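5'-tyrosyl-DNA phosphodiesterase (Caenorhabditis elegans, PDB 4FVA) belongs to the endonuclease/exonuclease/phosphatase family, with a DNase I-like fold of two mixed beta sheets and a bound magnesium ion. Local coordinates at residues 14-19 with 45-50; 34-39 with 59-64; 51-56 with 80-85; 71-76 with 105-110. All coordinates share one frame; numbering follows the deposited sequence.

From the N terminus, strand 13-20 leads through helix 29-43 to strand 47-53, and contact 1 closes this loop as a parallel strand pair at the middle of the six-stranded sheet. Contact 2 crosses it: it starts on the intervening helix and ends on helix 59-62, beyond the second strand. Contact 3 crosses contact 2 in turn, joining the end of strand 47-53, with the magnesium ligand Glu-52, to strand 80-86. Contact 4 crosses contact 3 and reaches from strand 68-72 to the other sheet. Contacts 1 and 3 lie in series on one strand, while contact 4 follows contacts 1 and 2. Together they tie a helical layer and both sheets into one body.

Contact 1. Residues 14-19 with 45-50; sequences VSVMSW and PDILFL
Met-17 and Leu-48 meet at the heart of a parallel strand pair, the closing step of the beta-alpha-beta unit built from strand 13-20, helix 29-43 and strand 47-53. The backbones bond regularly here: Met-17 N donates to Ile-47 O, and Met-17 O takes Phe-49 N at 2.7 Å, nearly straight at 169°. On the face carrying Met-17, packing is close. Its CG stands anti to the backbone N (chi1 177°), and the extended chain lies beside that of Leu-48, both pointing the same way, with Met-17 CG 3.6 Å from Leu-48 CD1. Pro-45 crosses the base of the same side chain, its CB 3.7 Å from Met-17 CB, while helix 29-43 lies over this face through Val-40 and Val-43. The face of Ile-47 and Phe-49 instead turns to Leu-122 of the second sheet.

At the start of the pair, where Ser-15 and Asp-46 are partly exposed, polar bonds dominate, beside an apolar touch of Val-14 CG2 on Ile-47 CD1. Ser-15 N donates to Asp-46 OD2 at 2.9 Å, meeting the carboxylate on its anti side, 19° out of plane. Ser-15 O receives Ile-47 N at 3.0 Å and a weak second bond from Asp-46 N. The serine OG, placed between its own backbone N and carbonyl carbon, replies to the aspartate: Asp-46 N donates to Ser-15 OG at 2.9 Å.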
# COMPACT_ATOMS: atom_id res chain seq x y z
N VAL A 14 13.24 -2.21 8.42
CA VAL A 14 12.58 -2.56 7.16
C VAL A 14 11.64 -1.43 6.74
O VAL A 14 10.90 -0.89 7.58
CB VAL A 14 11.82 -3.90 7.24
CG1 VAL A 14 10.78 -3.85 8.34
CG2 VAL A 14 11.15 -4.20 5.91
N SER A 15 11.71 -1.04 5.47
CA SER A 15 10.86 0.05 4.96
C SER A 15 9.75 -0.48 4.06
O SER A 15 9.97 -1.32 3.17
CB SER A 15 11.70 1.10 4.22
OG SER A 15 12.37 0.51 3.12
N VAL A 16 8.54 0.02 4.27
CA VAL A 16 7.40 -0.40 3.48
C VAL A 16 6.77 0.83 2.86
O VAL A 16 6.45 1.81 3.56
CB VAL A 16 6.35 -1.14 4.31
CG1 VAL A 16 5.20 -1.62 3.39
CG2 VAL A 16 6.98 -2.32 5.05
N MET A 17 6.60 0.78 1.54
CA MET A 17 6.01 1.87 0.78
C MET A 17 4.73 1.35 0.14
O MET A 17 4.69 0.19 -0.29
CB MET A 17 6.99 2.35 -0.29
CG MET A 17 6.43 3.46 -1.20
SD MET A 17 7.77 4.11 -2.19
CE MET A 17 6.85 4.96 -3.47
N SER A 18 3.69 2.18 0.11
CA SER A 18 2.41 1.81 -0.53
C SER A 18 1.91 2.95 -1.40
O SER A 18 1.98 4.12 -1.00
CB SER A 18 1.36 1.46 0.52
OG SER A 18 0.13 1.12 -0.09
N TRP A 19 1.39 2.62 -2.58
CA TRP A 19 1.04 3.65 -3.56
C TRP A 19 -0.06 3.20 -4.50
O TRP A 19 0.07 2.18 -5.19
CB TRP A 19 2.28 4.02 -4.38
CG TRP A 19 2.28 5.40 -4.96
CD1 TRP A 19 1.25 6.32 -4.93
CD2 TRP A 19 3.36 6.02 -5.65
NE1 TRP A 19 1.65 7.47 -5.56
CE2 TRP A 19 2.94 7.32 -6.01
CE3 TRP A 19 4.66 5.62 -6.00
CZ2 TRP A 19 3.77 8.23 -6.69
CZ3 TRP A 19 5.48 6.51 -6.68
CH2 TRP A 19 5.03 7.80 -7.02
N PRO A 45 12.56 1.39 -1.22
CA PRO A 45 11.93 0.69 -0.10
C PRO A 45 12.25 -0.80 -0.14
O PRO A 45 12.50 -1.31 -1.25
CB PRO A 45 10.43 0.91 -0.36
CG PRO A 45 10.35 1.03 -1.88
CD PRO A 45 11.60 1.74 -2.28
N ASP A 46 12.26 -1.48 1.01
CA ASP A 46 12.49 -2.92 1.02
C ASP A 46 11.29 -3.65 0.47
O ASP A 46 11.41 -4.68 -0.20
CB ASP A 46 12.76 -3.42 2.44
CG ASP A 46 14.02 -2.82 3.04
OD1 ASP A 46 15.08 -2.89 2.40
OD2 ASP A 46 13.93 -2.26 4.16
N ILE A 47 10.12 -3.10 0.76
CA ILE A 47 8.86 -3.72 0.39
C ILE A 47 7.96 -2.65 -0.20
O ILE A 47 7.87 -1.54 0.33
CB ILE A 47 8.18 -4.37 1.62
CG1 ILE A 47 9.05 -5.50 2.18
CG2 ILE A 47 6.79 -4.90 1.27
CD1 ILE A 47 8.66 -5.91 3.59
N LEU A 48 7.30 -2.97 -1.31
CA LEU A 48 6.45 -2.00 -1.97
C LEU A 48 5.09 -2.59 -2.31
O LEU A 48 5.01 -3.63 -2.96
CB LEU A 48 7.12 -1.47 -3.24
CG LEU A 48 6.30 -0.59 -4.19
CD1 LEU A 48 6.04 0.79 -3.54
CD2 LEU A 48 7.00 -0.43 -5.55
N PHE A 49 4.03 -1.94 -1.83
CA PHE A 49 2.65 -2.26 -2.20
C PHE A 49 2.15 -1.31 -3.30
O PHE A 49 2.25 -0.10 -3.15
CB PHE A 49 1.72 -2.09 -0.99
CG PHE A 49 1.91 -3.11 0.10
CD1 PHE A 49 2.84 -4.14 -0.02
CD2 PHE A 49 1.13 -3.04 1.26
CE1 PHE A 49 2.98 -5.09 1.00
CE2 PHE A 49 1.28 -3.99 2.28
CZ PHE A 49 2.20 -5.02 2.15
N LEU A 50 1.58 -1.85 -4.38
CA LEU A 50 0.92 -1.01 -5.39
C LEU A 50 -0.55 -1.37 -5.52
O LEU A 50 -0.92 -2.54 -5.36
CB LEU A 50 1.58 -1.18 -6.77
CG LEU A 50 3.08 -0.88 -6.85
CD1 LEU A 50 3.58 -1.17 -8.27
CD2 LEU A 50 3.33 0.58 -6.47

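Contact 2. Residues 34-39 with 59-64; sequences KAVAHI and APIDKL
Ala-37 presses its methyl against the backbone of Pro-60, with Ala-37 CB 3.4 Å from Pro-60 O, and around this point the two segments meet through van der Waals contact, mostly of hydrocarbon groups. One turn earlier, the proline ring leans on the start of the 34-39 segment: Pro-60 CB is 3.8 Å from Lys-34 CA, and its CG lies 3.7 Å from Lys-34 CG. The ring meets the lysine at N, CA and CG; beyond CG the chain is extended. Alongside Ala-37, Val-36 and Ile-61 cross, Val-36 CG1 reaching Ile-61 CD1 at 3.8 Å. The isoleucine brings its end across because its second torsion is bent (chi2 -59°), which carries CD1 to the valine. Leu-64 completes the group from the 3-10 turn, its CD2 4.3 Å from Ala-37 CB.

The next shell fixes these groups. Pro-60 also rests on Leu-30 and Met-33, and Leu-64 on Val-40 and Lys-41, extending the seam along helix 29-43 in both directions. Beneath it lies the sheet: Val-36 touches Trp-19, Ile-61 packs on Leu-50, and Leu-64 on Leu-84. Asp-62, turned elsewhere, hydrogen-bonds through OD1 to Tyr-72 OH. With Ala-37 at the point of closest approach, the short helix lies against the first, forming part of the helical layer that packs on the outer face of a sheet in the DNase I-like fold.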
# COMPACT_ATOMS: atom_id res chain seq x y z
N LYS A 34 6.81 5.59 -15.68
CA LYS A 34 8.26 5.80 -15.64
C LYS A 34 8.63 6.62 -14.41
O LYS A 34 9.64 6.34 -13.77
CB LYS A 34 8.76 6.51 -16.90
CG LYS A 34 8.73 5.65 -18.16
CD LYS A 34 9.21 6.47 -19.37
CE LYS A 34 9.24 5.63 -20.65
NZ LYS A 34 9.61 6.42 -21.86
N ALA A 35 7.85 7.65 -14.10
CA ALA A 35 8.10 8.46 -12.90
C ALA A 35 7.92 7.63 -11.63
O ALA A 35 8.70 7.77 -10.67
CB ALA A 35 7.19 9.70 -12.88
N VAL A 36 6.89 6.79 -11.61
CA VAL A 36 6.70 5.90 -10.47
C VAL A 36 7.94 5.02 -10.27
O VAL A 36 8.48 4.94 -9.17
CB VAL A 36 5.45 5.00 -10.63
CG1 VAL A 36 5.45 3.90 -9.56
CG2 VAL A 36 4.15 5.85 -10.51
N ALA A 37 8.41 4.37 -11.33
CA ALA A 37 9.57 3.50 -11.19
C ALA A 37 10.79 4.31 -10.76
O ALA A 37 11.59 3.84 -9.95
CB ALA A 37 9.84 2.75 -12.49
N HIS A 38 10.91 5.52 -11.28
CA HIS A 38 12.00 6.42 -10.91
C HIS A 38 12.01 6.72 -9.41
O HIS A 38 13.05 6.64 -8.75
CB HIS A 38 11.88 7.72 -11.71
CG HIS A 38 13.08 8.60 -11.60
ND1 HIS A 38 13.24 9.53 -10.59
CD2 HIS A 38 14.18 8.72 -12.39
CE1 HIS A 38 14.39 10.16 -10.75
NE2 HIS A 38 14.97 9.69 -11.84
N ILE A 39 10.84 7.07 -8.88
CA ILE A 39 10.72 7.42 -7.47
C ILE A 39 11.01 6.22 -6.57
O ILE A 39 11.69 6.34 -5.54
CB ILE A 39 9.32 8.05 -7.17
CG1 ILE A 39 9.30 9.50 -7.67
CG2 ILE A 39 9.02 7.99 -5.68
CD1 ILE A 39 7.92 10.02 -8.04
N ALA A 59 5.44 -1.69 -18.53
CA ALA A 59 6.88 -2.00 -18.68
C ALA A 59 7.80 -1.36 -17.63
O ALA A 59 8.62 -2.05 -17.02
CB ALA A 59 7.36 -1.64 -20.10
N PRO A 60 7.66 -0.04 -17.41
CA PRO A 60 8.57 0.62 -16.46
C PRO A 60 8.46 0.01 -15.08
O PRO A 60 9.45 -0.07 -14.37
CB PRO A 60 8.08 2.08 -16.45
CG PRO A 60 7.30 2.23 -17.77
CD PRO A 60 6.67 0.88 -17.99
N ILE A 61 7.26 -0.43 -14.72
CA ILE A 61 7.05 -1.11 -13.46
C ILE A 61 7.65 -2.52 -13.49
O ILE A 61 8.38 -2.93 -12.58
CB ILE A 61 5.56 -1.18 -13.09
CG1 ILE A 61 4.92 0.21 -13.18
CG2 ILE A 61 5.37 -1.80 -11.73
CD1 ILE A 61 5.56 1.22 -12.26
N ASP A 62 7.31 -3.26 -14.54
CA ASP A 62 7.79 -4.63 -14.70
C ASP A 62 9.31 -4.68 -14.72
O ASP A 62 9.90 -5.67 -14.29
CB ASP A 62 7.22 -5.25 -15.98
CG ASP A 62 6.83 -6.71 -15.81
OD1 ASP A 62 6.45 -7.12 -14.68
OD2 ASP A 62 6.90 -7.46 -16.82
N LYS A 63 9.95 -3.62 -15.22
CA LYS A 63 11.41 -3.56 -15.25
C LYS A 63 12.03 -3.50 -13.85
O LYS A 63 13.23 -3.71 -13.71
CB LYS A 63 11.90 -2.39 -16.09
CG LYS A 63 11.79 -2.62 -17.61
CD LYS A 63 12.10 -1.34 -18.38
CE LYS A 63 11.77 -1.48 -19.86
NZ LYS A 63 11.94 -0.17 -20.57
N LEU A 64 11.23 -3.21 -12.83
CA LEU A 64 11.76 -3.21 -11.46
C LEU A 64 12.14 -4.63 -11.00
O LEU A 64 12.75 -4.79 -9.94
CB LEU A 64 10.75 -2.59 -10.48
CG LEU A 64 10.50 -1.09 -10.61
CD1 LEU A 64 9.31 -0.65 -9.76
CD2 LEU A 64 11.76 -0.31 -10.21

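Contact 3. Residues 51-56 with 80-85; sequences QEVVDR and YTAILV. With MG (magnesium ion), chain F.
Val-53 and Tyr-80 form an antiparallel hydrogen-bonded pair that contains a G1 beta bulge, Glu-52 and Val-53 both facing Tyr-80. Backbone bonds run both ways: Val-53 N donates to Tyr-80 O at 2.9 Å, and Tyr-80 N returns one to Val-53 O. The extra residue, Glu-52, has left-handed helical angles (phi 53°), and its side chain leads away from strand 80-86 to the metal.

Magnesium coordination comes second. Glu-52 OE1 binds the ion at 2.6 Å, two waters lie 2.5 Å from it, and Asp-22 is a further ligand. Asn-20 ND2 bonds the other oxygen, OE2, and so steadies the carboxylate from the second shell.

Nonpolar contact lies on the face shared by Val-53 and Tyr-80, where Val-53 CG1 is 3.6 Å from Tyr-80 CE1. A polar-to-ring contact accompanies it: the ring folds back under Val-53, whose O sits 3.5 Å above the ring plane, over its centre. CG of Tyr-80 stands between N and carbonyl carbon (chi1 44°), which starts the ring that way.

A side-chain hydrogen bond closes the far end: Tyr-80 OH donates to Asp-55 OD1 at 2.6 Å, on the anti side of a carboxylate turned 43° from the ring.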
# COMPACT_ATOMS: atom_id res chain seq x y z
N GLN A 51 -1.38 -0.37 -5.83
CA GLN A 51 -2.78 -0.58 -6.17
C GLN A 51 -3.12 0.14 -7.47
O GLN A 51 -2.42 1.08 -7.88
CB GLN A 51 -3.71 -0.11 -5.03
CG GLN A 51 -3.34 -0.63 -3.65
CD GLN A 51 -2.31 0.23 -2.94
OE1 GLN A 51 -2.30 1.46 -3.09
NE2 GLN A 51 -1.44 -0.42 -2.14
N GLU A 52 -4.22 -0.27 -8.11
CA GLU A 52 -4.61 0.27 -9.42
C GLU A 52 -3.48 0.17 -10.44
O GLU A 52 -3.21 1.12 -11.17
CB GLU A 52 -5.12 1.71 -9.32
CG GLU A 52 -6.60 1.78 -9.00
CD GLU A 52 -7.18 3.16 -9.17
OE1 GLU A 52 -7.00 3.77 -10.26
OE2 GLU A 52 -7.80 3.63 -8.19
N VAL A 53 -2.83 -0.98 -10.49
CA VAL A 53 -1.87 -1.30 -11.53
C VAL A 53 -2.69 -1.79 -12.72
O VAL A 53 -3.66 -2.53 -12.53
CB VAL A 53 -0.92 -2.40 -11.06
CG1 VAL A 53 0.15 -2.67 -12.12
CG2 VAL A 53 -0.29 -2.02 -9.72
N VAL A 54 -2.30 -1.39 -13.94
CA VAL A 54 -2.95 -1.86 -15.17
C VAL A 54 -1.95 -2.49 -16.13
O VAL A 54 -0.75 -2.28 -16.01
CB VAL A 54 -3.71 -0.71 -15.88
CG1 VAL A 54 -4.81 -0.13 -14.98
CG2 VAL A 54 -2.74 0.40 -16.32
N ASP A 55 -2.44 -3.29 -17.07
CA ASP A 55 -1.56 -3.97 -18.03
C ASP A 55 -0.89 -2.97 -18.96
O ASP A 55 0.28 -3.12 -19.32
CB ASP A 55 -2.34 -5.00 -18.84
CG ASP A 55 -2.80 -6.18 -18.01
OD1 ASP A 55 -2.16 -6.50 -16.99
OD2 ASP A 55 -3.85 -6.75 -18.36
N ARG A 56 -1.64 -1.96 -19.36
CA ARG A 56 -1.15 -0.98 -20.32
C ARG A 56 -0.00 -0.14 -19.76
O ARG A 56 -0.12 0.48 -18.69
CB ARG A 56 -2.29 -0.07 -20.77
CG ARG A 56 -1.86 1.06 -21.70
CD ARG A 56 -3.05 1.97 -22.01
NE ARG A 56 -2.61 3.32 -22.35
CZ ARG A 56 -3.30 4.42 -22.06
NH1 ARG A 56 -4.47 4.31 -21.43
NH2 ARG A 56 -2.83 5.61 -22.39
N TYR A 80 -5.41 -4.13 -10.80
CA TYR A 80 -5.05 -5.11 -9.78
C TYR A 80 -3.97 -4.54 -8.87
O TYR A 80 -3.61 -3.36 -8.99
CB TYR A 80 -4.60 -6.42 -10.46
CG TYR A 80 -3.65 -6.21 -11.63
CD1 TYR A 80 -2.27 -6.15 -11.44
CD2 TYR A 80 -4.14 -6.05 -12.93
CE1 TYR A 80 -1.40 -5.94 -12.52
CE2 TYR A 80 -3.28 -5.85 -14.01
CZ TYR A 80 -1.92 -5.79 -13.79
OH TYR A 80 -1.07 -5.58 -14.87
N THR A 81 -3.49 -5.33 -7.92
CA THR A 81 -2.47 -4.84 -7.02
C THR A 81 -1.15 -5.58 -7.22
O THR A 81 -1.09 -6.58 -7.94
CB THR A 81 -2.91 -4.94 -5.55
OG1 THR A 81 -3.11 -6.32 -5.21
CG2 THR A 81 -4.21 -4.18 -5.34
N ALA A 82 -0.09 -5.10 -6.59
CA ALA A 82 1.19 -5.78 -6.67
C ALA A 82 1.92 -5.66 -5.34
O ALA A 82 1.77 -4.67 -4.62
CB ALA A 82 2.05 -5.22 -7.81
N ILE A 83 2.73 -6.68 -5.03
CA ILE A 83 3.64 -6.60 -3.90
C ILE A 83 5.03 -6.88 -4.46
O ILE A 83 5.24 -7.90 -5.12
CB ILE A 83 3.29 -7.63 -2.80
CG1 ILE A 83 1.85 -7.40 -2.30
CG2 ILE A 83 4.30 -7.56 -1.62
CD1 ILE A 83 1.40 -8.39 -1.24
N LEU A 84 5.96 -5.96 -4.22
CA LEU A 84 7.35 -6.14 -4.65
C LEU A 84 8.21 -6.28 -3.41
O LEU A 84 8.10 -5.47 -2.48
CB LEU A 84 7.84 -4.97 -5.50
CG LEU A 84 7.19 -4.72 -6.88
CD1 LEU A 84 5.78 -4.13 -6.75
CD2 LEU A 84 8.08 -3.82 -7.73
N VAL A 85 9.08 -7.29 -3.42
CA VAL A 85 9.98 -7.53 -2.30
C VAL A 85 11.42 -7.71 -2.76
O VAL A 85 11.69 -8.12 -3.89
CB VAL A 85 9.57 -8.76 -1.46
CG1 VAL A 85 8.18 -8.55 -0.81
CG2 VAL A 85 9.59 -10.01 -2.34
MG MG F . -7.64 6.25 -10.24
O HOH W 1 -9.21 6.93 -12.14
O HOH W 2 -6.04 6.60 -8.35

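Contact 4. Residues 71-76 with 105-110; sequences YYSNKG and YRTLQI
Gln-109 and Tyr-71 make a side-chain-to-backbone bridge between the two sheets, at the end of strand 68-72, at one edge of its sheet, in a junction that relies on a single direct hydrogen bond and on water. Gln-109 reaches over with an extended chain, CG anti to its backbone N (chi1 -179°), and its NE2 donates to Tyr-71 O at 2.9 Å. The donor stands well above the carbonyl plane, 66° out of it; the same oxygen also receives the backbone N of Ile-83. The amide is gripped at both polar atoms: OE1 is bonded to Thr-81 OG1 and NE2 also to His-94 NE2, which together fix which way round it sits. Ser-73 packs next to it, its CB 3.8 Å from Gln-109 CD. Ser-73 N and Gln-109 NE2 come near each other too, but both are donors and make no bond.

Farther along, water fills the join. One molecule donates to Thr-107 OG1 at 2.7 Å and is hydrogen-bonded to Ser-73 OG at 2.6 Å, spanning two hydroxyls that are themselves 4.1 Å apart. A second lies 2.8 Å from Tyr-105 O and accepts a weak bond from Asn-74 ND2. Ser-73 OG is anchored as well by Thr-81 N.

Strand 80-86 pairs with 68-72 in one sheet, and strands 90-98 and 118-126 flank 107-115 in the other; the ring of Tyr-71 meets that of His-94, on strand 90-98, edge to face.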
# COMPACT_ATOMS: atom_id res chain seq x y z
N TYR A 71 5.02 -9.69 -7.39
CA TYR A 71 3.84 -10.54 -7.33
C TYR A 71 2.60 -9.71 -7.63
O TYR A 71 2.31 -8.75 -6.91
CB TYR A 71 3.73 -11.28 -5.97
CG TYR A 71 4.90 -12.22 -5.77
CD1 TYR A 71 4.84 -13.52 -6.23
CD2 TYR A 71 6.08 -11.78 -5.19
CE1 TYR A 71 5.91 -14.38 -6.10
CE2 TYR A 71 7.16 -12.63 -5.04
CZ TYR A 71 7.06 -13.94 -5.51
OH TYR A 71 8.10 -14.80 -5.39
N TYR A 72 1.91 -10.06 -8.71
CA TYR A 72 0.68 -9.38 -9.12
C TYR A 72 -0.53 -10.13 -8.60
O TYR A 72 -0.56 -11.35 -8.65
CB TYR A 72 0.61 -9.25 -10.65
CG TYR A 72 1.70 -8.38 -11.26
CD1 TYR A 72 1.72 -7.01 -11.05
CD2 TYR A 72 2.69 -8.93 -12.07
CE1 TYR A 72 2.70 -6.21 -11.59
CE2 TYR A 72 3.69 -8.14 -12.61
CZ TYR A 72 3.68 -6.78 -12.37
OH TYR A 72 4.67 -5.98 -12.91
N SER A 73 -1.53 -9.40 -8.12
CA SER A 73 -2.69 -10.05 -7.52
C SER A 73 -3.52 -10.77 -8.57
O SER A 73 -4.03 -11.87 -8.33
CB SER A 73 -3.58 -9.03 -6.81
OG SER A 73 -4.19 -8.13 -7.73
N ASN A 74 -3.63 -10.17 -9.75
CA ASN A 74 -4.63 -10.63 -10.73
C ASN A 74 -4.35 -10.04 -12.10
O ASN A 74 -5.21 -9.40 -12.70
CB ASN A 74 -6.02 -10.17 -10.25
CG ASN A 74 -7.16 -10.92 -10.93
OD1 ASN A 74 -6.95 -11.97 -11.53
ND2 ASN A 74 -8.36 -10.36 -10.84
N LYS A 75 -3.14 -10.27 -12.60
CA LYS A 75 -2.69 -9.67 -13.85
C LYS A 75 -3.64 -10.05 -14.98
O LYS A 75 -4.15 -11.17 -15.03
CB LYS A 75 -1.25 -10.09 -14.17
CG LYS A 75 -0.58 -9.21 -15.21
CD LYS A 75 0.94 -9.39 -15.22
CE LYS A 75 1.61 -8.36 -16.12
NZ LYS A 75 1.13 -8.44 -17.54
N GLY A 76 -3.90 -9.09 -15.88
CA GLY A 76 -4.85 -9.32 -16.97
C GLY A 76 -6.27 -8.84 -16.68
O GLY A 76 -7.07 -8.66 -17.59
N TYR A 105 -13.68 -6.21 -8.27
CA TYR A 105 -12.61 -7.21 -8.36
C TYR A 105 -11.56 -7.03 -7.26
O TYR A 105 -10.38 -7.34 -7.47
CB TYR A 105 -11.88 -7.16 -9.71
CG TYR A 105 -12.76 -6.91 -10.91
CD1 TYR A 105 -13.73 -7.82 -11.30
CD2 TYR A 105 -12.59 -5.76 -11.68
CE1 TYR A 105 -14.53 -7.58 -12.42
CE2 TYR A 105 -13.38 -5.51 -12.78
CZ TYR A 105 -14.34 -6.42 -13.15
OH TYR A 105 -15.12 -6.16 -14.26
N ARG A 106 -11.98 -6.52 -6.10
CA ARG A 106 -11.03 -6.22 -5.04
C ARG A 106 -10.65 -7.47 -4.28
O ARG A 106 -11.47 -8.39 -4.11
CB ARG A 106 -11.58 -5.13 -4.12
CG ARG A 106 -11.98 -3.84 -4.86
CD ARG A 106 -10.82 -3.26 -5.70
NE ARG A 106 -11.28 -2.15 -6.53
CZ ARG A 106 -11.46 -0.91 -6.08
NH1 ARG A 106 -11.20 -0.64 -4.81
NH2 ARG A 106 -11.90 0.06 -6.89
N THR A 107 -9.41 -7.48 -3.78
CA THR A 107 -8.82 -8.68 -3.22
C THR A 107 -7.98 -8.34 -2.00
O THR A 107 -7.54 -7.20 -1.81
CB THR A 107 -7.87 -9.34 -4.26
OG1 THR A 107 -6.88 -8.37 -4.66
CG2 THR A 107 -8.65 -9.81 -5.50
N LEU A 108 -7.71 -9.35 -1.19
CA LEU A 108 -6.68 -9.22 -0.16
C LEU A 108 -5.54 -10.07 -0.66
O LEU A 108 -5.64 -11.29 -0.75
CB LEU A 108 -7.19 -9.73 1.19
CG LEU A 108 -6.22 -9.67 2.37
CD1 LEU A 108 -5.72 -8.26 2.53
CD2 LEU A 108 -6.94 -10.13 3.64
N GLN A 109 -4.44 -9.40 -1.01
CA GLN A 109 -3.26 -10.06 -1.56
C GLN A 109 -2.29 -10.33 -0.42
O GLN A 109 -1.84 -9.39 0.24
CB GLN A 109 -2.60 -9.20 -2.63
CG GLN A 109 -1.35 -9.83 -3.28
CD GLN A 109 -0.70 -8.91 -4.29
OE1 GLN A 109 -0.88 -7.69 -4.23
NE2 GLN A 109 0.07 -9.49 -5.22
N ILE A 110 -1.95 -11.60 -0.19
CA ILE A 110 -1.12 -11.96 0.95
C ILE A 110 0.16 -12.63 0.48
O ILE A 110 0.11 -13.64 -0.22
CB ILE A 110 -1.86 -12.90 1.93
CG1 ILE A 110 -3.12 -12.21 2.46
CG2 ILE A 110 -0.99 -13.25 3.13
CD1 ILE A 110 -4.03 -13.14 3.29
O HOH W 3 -6.64 -7.38 -7.13
O HOH W 4 -8.26 -7.39 -9.28